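Local coordinates for protein Cow rumen GH26 endo-mannanase (PDB 6UEH) that probably hydrolyses internal beta-1,4-mannosidic linkages of mannans such as galactomannan, using a GH26 TIM-barrel domain joined to a CBM6-like accessory domain, at residues A[13-27]-A[37-51]. Sequence-based numbering, arbitrary orientation.
Sequences EAEDCDGAGEPWTSV and SGKGFAYLTNAPISF. With CA (calcium ion), chain B.
Glu13 and Glu15 meet Ser37 and Gly40 around a calcium ion in the CBM6 beta-sandwich, where the metal ties the 13-15 region to the 37-40 loop, consistent with the structural calcium site of CBM6 domains. Glu13 binds through OE1 alone, whereas Glu15 is bidentate, with OE1 and OE2 each 2.5 Å from the calcium; the carbonyl oxygens of Ser37 and Gly40 and, from strand 123-132, Asp126 complete the shell. Glu15 OE1 and Gly40 O lie 3.1 Å apart because both bind the calcium. Glu13 OE2, the oxygen turned from the metal, accepts a hydrogen bond from Ser37 OG (2.7 Å) on its syn lone pair, which would restrain rotation of the carboxylate. A water bridges Glu15 OE2 to Lys39 N.

Two isolated antiparallel bridges, both hydrogen-bonded pairs, join the backbones. Asp18, the second residue of the type II turn from Cys17 to Ala20, pairs with Ser50; Trp24 pairs with Phe41, and its Trp24 N to Phe41 O bond (2.8 Å) is nearly straight at 166°. Beside the first bridge, Asp18 OD2 also reaches Ser50 OG through a water. Between the bridges, Ala20 CB packs on Ala42 CB and Ile49 CG2.

Around the second bridge Trp24, Phe41 and Tyr43 form an aromatic cluster. Phe41 has CG between its backbone N and carbonyl carbon (chi1 60°), a torsion that puts a face of the ring against Trp24 CB, which lies 3.9 Å from the ring centroid. Tyr43 turns an edge to the Trp24 face, with planes at 85° and CD2 over the six-membered ring. Val27 CG1 touches Tyr43 CZ at 3.6 Å. Tyr43 CB sits 3.5 Å from the centroid of the Trp24 five-membered ring, almost directly over its face.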
loop_
_atom_site.group_PDB
_atom_site.type_symbol
_atom_site.label_atom_id
_atom_site.label_comp_id
_atom_site.label_asym_id
_atom_site.label_seq_id
_atom_site.Cartn_x
_atom_site.Cartn_y
_atom_site.Cartn_z
ATOM N N GLU A 13 -32.020 13.517 -10.988
ATOM C CA GLU A 13 -32.085 14.775 -10.267
ATOM C C GLU A 13 -32.033 14.444 -8.783
ATOM O O GLU A 13 -32.805 13.616 -8.306
ATOM C CB GLU A 13 -33.357 15.550 -10.617
ATOM C CG GLU A 13 -33.502 15.873 -12.097
ATOM C CD GLU A 13 -32.530 16.940 -12.567
ATOM O OE1 GLU A 13 -31.947 17.637 -11.711
ATOM O OE2 GLU A 13 -32.346 17.084 -13.796
ATOM N N ALA A 14 -31.111 15.064 -8.056
ATOM C CA ALA A 14 -30.929 14.720 -6.650
ATOM C C ALA A 14 -32.164 15.088 -5.834
ATOM O O ALA A 14 -32.458 14.451 -4.824
ATOM C CB ALA A 14 -29.699 15.398 -6.089
ATOM N N GLU A 15 -32.895 16.105 -6.287
ATOM C CA GLU A 15 -34.116 16.520 -5.605
ATOM C C GLU A 15 -35.197 15.440 -5.680
ATOM O O GLU A 15 -36.185 15.493 -4.948
ATOM C CB GLU A 15 -34.647 17.839 -6.184
ATOM C CG GLU A 15 -34.955 17.823 -7.680
ATOM C CD GLU A 15 -33.775 18.271 -8.529
ATOM O OE1 GLU A 15 -32.623 18.155 -8.062
ATOM O OE2 GLU A 15 -34.003 18.751 -9.660
ATOM N N ASP A 16 -35.004 14.458 -6.557
ATOM C CA ASP A 16 -35.950 13.352 -6.682
ATOM C C ASP A 16 -35.567 12.153 -5.808
ATOM O O ASP A 16 -36.306 11.169 -5.742
ATOM C CB ASP A 16 -36.069 12.913 -8.142
ATOM C CG ASP A 16 -36.730 13.965 -9.017
ATOM O OD1 ASP A 16 -37.460 14.820 -8.472
ATOM O OD2 ASP A 16 -36.522 13.934 -10.249
ATOM N N CYS A 17 -34.419 12.237 -5.138
ATOM C CA CYS A 17 -33.964 11.154 -4.262
ATOM C C CYS A 17 -34.904 10.940 -3.087
ATOM O O CYS A 17 -35.591 11.864 -2.658
ATOM C CB CYS A 17 -32.558 11.437 -3.726
ATOM S SG CYS A 17 -31.236 11.308 -4.934
ATOM N N ASP A 18 -34.929 9.717 -2.569
ATOM C CA ASP A 18 -35.652 9.431 -1.338
ATOM C C ASP A 18 -35.050 10.250 -0.199
ATOM O O ASP A 18 -33.839 10.227 0.012
ATOM C CB ASP A 18 -35.603 7.939 -1.000
ATOM C CG ASP A 18 -36.279 7.073 -2.049
ATOM O OD1 ASP A 18 -37.177 7.574 -2.757
ATOM O OD2 ASP A 18 -35.915 5.884 -2.160
ATOM N N GLY A 19 -35.895 10.983 0.519
ATOM C CA GLY A 19 -35.447 11.761 1.659
ATOM C C GLY A 19 -35.088 13.196 1.323
ATOM O O GLY A 19 -34.765 13.981 2.213
ATOM N N ALA A 20 -35.144 13.540 0.040
ATOM C CA ALA A 20 -34.778 14.880 -0.408
ATOM C C ALA A 20 -35.894 15.894 -0.157
ATOM O O ALA A 20 -35.627 17.075 0.063
ATOM C CB ALA A 20 -34.412 14.862 -1.887
ATOM N N GLY A 21 -37.139 15.428 -0.188
ATOM C CA GLY A 21 -38.284 16.309 -0.038
ATOM C C GLY A 21 -38.464 17.215 -1.243
ATOM O O GLY A 21 -38.036 16.880 -2.348
ATOM N N GLU A 22 -39.096 18.366 -1.037
ATOM C CA GLU A 22 -39.311 19.316 -2.125
ATOM C C GLU A 22 -37.995 19.949 -2.566
ATOM O O GLU A 22 -37.104 20.174 -1.745
ATOM C CB GLU A 22 -40.310 20.398 -1.709
ATOM C CG GLU A 22 -41.742 19.896 -1.610
ATOM C CD GLU A 22 -42.197 19.189 -2.875
ATOM O OE1 GLU A 22 -42.212 17.939 -2.884
ATOM O OE2 GLU A 22 -42.539 19.878 -3.859
ATOM N N PRO A 23 -37.867 20.232 -3.872
ATOM C CA PRO A 23 -36.633 20.810 -4.420
ATOM C C PRO A 23 -36.292 22.165 -3.807
ATOM O O PRO A 23 -37.187 22.972 -3.552
ATOM C CB PRO A 23 -36.947 20.961 -5.917
ATOM C CG PRO A 23 -38.049 19.993 -6.176
ATOM C CD PRO A 23 -38.870 19.983 -4.922
ATOM N N TRP A 24 -35.005 22.396 -3.572
ATOM C CA TRP A 24 -34.512 23.690 -3.116
ATOM C C TRP A 24 -34.087 24.529 -4.314
ATOM O O TRP A 24 -33.683 23.984 -5.338
ATOM C CB TRP A 24 -33.327 23.520 -2.161
ATOM C CG TRP A 24 -33.645 22.784 -0.898
ATOM C CD1 TRP A 24 -33.887 21.447 -0.762
ATOM C CD2 TRP A 24 -33.733 23.344 0.417
ATOM N NE1 TRP A 24 -34.133 21.142 0.556
ATOM C CE2 TRP A 24 -34.042 22.290 1.300
ATOM C CE3 TRP A 24 -33.585 24.635 0.933
ATOM C CZ2 TRP A 24 -34.206 22.488 2.671
ATOM C CZ3 TRP A 24 -33.745 24.830 2.295
ATOM C CH2 TRP A 24 -34.055 23.764 3.147
ATOM N N THR A 25 -34.168 25.850 -4.189
ATOM C CA THR A 25 -33.689 26.727 -5.252
ATOM C C THR A 25 -32.600 27.672 -4.747
ATOM O O THR A 25 -31.966 28.372 -5.531
ATOM C CB THR A 25 -34.833 27.541 -5.870
ATOM O OG1 THR A 25 -35.491 28.303 -4.851
ATOM C CG2 THR A 25 -35.839 26.605 -6.533
ATOM N N SER A 26 -32.392 27.685 -3.434
ATOM C CA SER A 26 -31.250 28.372 -2.836
ATOM C C SER A 26 -30.983 27.806 -1.446
ATOM O O SER A 26 -31.859 27.176 -0.850
ATOM C CB SER A 26 -31.488 29.884 -2.760
ATOM O OG SER A 26 -32.517 30.200 -1.843
ATOM N N VAL A 27 -29.770 28.008 -0.942
ATOM C CA VAL A 27 -29.462 27.633 0.431
ATOM C C VAL A 27 -29.990 28.752 1.313
ATOM O O VAL A 27 -29.242 29.631 1.753
ATOM C CB VAL A 27 -27.956 27.406 0.657
ATOM C CG1 VAL A 27 -27.706 26.814 2.041
ATOM C CG2 VAL A 27 -27.402 26.484 -0.417
ATOM N N SER A 37 -29.996 21.871 -12.797
ATOM C CA SER A 37 -30.825 21.099 -13.707
ATOM C C SER A 37 -32.164 20.799 -13.036
ATOM O O SER A 37 -32.236 20.670 -11.816
ATOM C CB SER A 37 -30.116 19.804 -14.113
ATOM O OG SER A 37 -30.900 19.050 -15.018
ATOM N N GLY A 38 -33.224 20.701 -13.829
ATOM C CA GLY A 38 -34.536 20.396 -13.289
ATOM C C GLY A 38 -35.130 21.532 -12.475
ATOM O O GLY A 38 -34.868 22.705 -12.743
ATOM N N LYS A 39 -35.925 21.184 -11.469
ATOM C CA LYS A 39 -36.671 22.180 -10.706
ATOM C C LYS A 39 -35.853 22.792 -9.574
ATOM O O LYS A 39 -36.253 23.793 -8.981
ATOM C CB LYS A 39 -37.951 21.561 -10.143
ATOM C CG LYS A 39 -38.944 21.126 -11.209
ATOM C CD LYS A 39 -40.197 20.531 -10.590
ATOM C CE LYS A 39 -41.221 20.174 -11.656
ATOM N NZ LYS A 39 -42.449 19.568 -11.069
ATOM N N GLY A 40 -34.709 22.191 -9.270
ATOM C CA GLY A 40 -33.854 22.706 -8.215
ATOM C C GLY A 40 -32.760 21.743 -7.809
ATOM O O GLY A 40 -32.111 21.130 -8.654
ATOM N N PHE A 41 -32.547 21.610 -6.504
ATOM C CA PHE A 41 -31.531 20.694 -6.004
ATOM C C PHE A 41 -31.893 20.140 -4.632
ATOM O O PHE A 41 -32.835 20.603 -3.989
ATOM C CB PHE A 41 -30.166 21.388 -5.947
ATOM C CG PHE A 41 -30.129 22.606 -5.058
ATOM C CD1 PHE A 41 -29.792 22.494 -3.717
ATOM C CD2 PHE A 41 -30.416 23.862 -5.570
ATOM C CE1 PHE A 41 -29.753 23.610 -2.902
ATOM C CE2 PHE A 41 -30.374 24.985 -4.760
ATOM C CZ PHE A 41 -30.043 24.859 -3.423
ATOM N N ALA A 42 -31.140 19.136 -4.198
ATOM C CA ALA A 42 -31.294 18.586 -2.862
ATOM C C ALA A 42 -30.313 19.259 -1.910
ATOM O O ALA A 42 -29.125 19.377 -2.212
ATOM C CB ALA A 42 -31.082 17.074 -2.874
ATOM N N TYR A 43 -30.818 19.717 -0.771
ATOM C CA TYR A 43 -29.972 20.288 0.266
ATOM C C TYR A 43 -29.821 19.261 1.378
ATOM O O TYR A 43 -30.693 19.121 2.233
ATOM C CB TYR A 43 -30.563 21.595 0.804
ATOM C CG TYR A 43 -29.697 22.325 1.817
ATOM C CD1 TYR A 43 -28.318 22.134 1.868
ATOM C CD2 TYR A 43 -30.268 23.209 2.725
ATOM C CE1 TYR A 43 -27.537 22.808 2.798
ATOM C CE2 TYR A 43 -29.500 23.884 3.651
ATOM C CZ TYR A 43 -28.137 23.680 3.688
ATOM O OH TYR A 43 -27.382 24.359 4.619
ATOM N N LEU A 44 -28.719 18.522 1.331
ATOM C CA LEU A 44 -28.409 17.515 2.337
ATOM C C LEU A 44 -27.972 18.192 3.624
ATOM O O LEU A 44 -26.906 18.789 3.665
ATOM C CB LEU A 44 -27.308 16.580 1.825
ATOM C CG LEU A 44 -26.660 15.585 2.791
ATOM C CD1 LEU A 44 -27.592 14.443 3.084
ATOM C CD2 LEU A 44 -25.344 15.060 2.232
ATOM N N THR A 45 -28.788 18.116 4.671
ATOM C CA THR A 45 -28.413 18.724 5.946
ATOM C C THR A 45 -28.023 17.667 6.977
ATOM O O THR A 45 -26.867 17.241 7.019
ATOM C CB THR A 45 -29.545 19.614 6.519
ATOM O OG1 THR A 45 -30.781 18.889 6.527
ATOM C CG2 THR A 45 -29.705 20.881 5.680
ATOM N N ASN A 46 -28.978 17.248 7.803
ATOM C CA ASN A 46 -28.702 16.247 8.831
ATOM C C ASN A 46 -29.458 14.935 8.617
ATOM O O ASN A 46 -29.621 14.145 9.547
ATOM C CB ASN A 46 -29.025 16.804 10.224
ATOM C CG ASN A 46 -30.476 17.227 10.369
ATOM O OD1 ASN A 46 -31.268 17.125 9.429
ATOM N ND2 ASN A 46 -30.833 17.702 11.555
ATOM N N ALA A 47 -29.915 14.708 7.390
ATOM C CA ALA A 47 -30.621 13.477 7.050
ATOM C C ALA A 47 -30.229 13.020 5.650
ATOM O O ALA A 47 -30.065 13.847 4.756
ATOM C CB ALA A 47 -32.123 13.678 7.146
ATOM N N PRO A 48 -30.087 11.699 5.452
ATOM C CA PRO A 48 -29.579 11.175 4.179
ATOM C C PRO A 48 -30.544 11.329 3.005
ATOM O O PRO A 48 -31.755 11.457 3.191
ATOM C CB PRO A 48 -29.350 9.690 4.483
ATOM C CG PRO A 48 -30.335 9.382 5.555
ATOM C CD PRO A 48 -30.394 10.621 6.407
ATOM N N ILE A 49 -29.986 11.325 1.800
ATOM C CA ILE A 49 -30.774 11.211 0.581
ATOM C C ILE A 49 -30.272 9.984 -0.164
ATOM O O ILE A 49 -29.092 9.635 -0.067
ATOM C CB ILE A 49 -30.670 12.465 -0.310
ATOM C CG1 ILE A 49 -29.225 12.689 -0.761
ATOM C CG2 ILE A 49 -31.206 13.689 0.429
ATOM C CD1 ILE A 49 -29.053 13.863 -1.711
ATOM N N SER A 50 -31.157 9.313 -0.894
ATOM C CA SER A 50 -30.767 8.055 -1.514
ATOM C C SER A 50 -31.559 7.706 -2.767
ATOM O O SER A 50 -32.614 8.278 -3.038
ATOM C CB SER A 50 -30.901 6.919 -0.499
ATOM O OG SER A 50 -32.245 6.779 -0.074
ATOM N N PHE A 51 -31.020 6.756 -3.525
ATOM C CA PHE A 51 -31.687 6.196 -4.692
ATOM C C PHE A 51 -31.194 4.773 -4.905
ATOM O O PHE A 51 -30.178 4.368 -4.336
ATOM C CB PHE A 51 -31.434 7.050 -5.938
ATOM C CG PHE A 51 -29.993 7.091 -6.371
ATOM C CD1 PHE A 51 -29.076 7.894 -5.708
ATOM C CD2 PHE A 51 -29.560 6.347 -7.459
ATOM C CE1 PHE A 51 -27.752 7.942 -6.111
ATOM C CE2 PHE A 51 -28.237 6.391 -7.866
ATOM C CZ PHE A 51 -27.332 7.187 -7.192
HETATM CA CA CA B . -31.567 19.235 -10.034
HETATM O O HOH W 1 -36.297 18.566 -10.848
HETATM O O HOH W 2 -33.530 4.932 -1.944
HETATM O O HOH W 3 -32.357 8.128 2.257
HETATM O O HOH W 4 -32.785 16.652 2.204
HETATM O O HOH W 5 -32.785 14.304 3.595
HETATM O O HOH W 6 -33.020 18.148 -0.017
#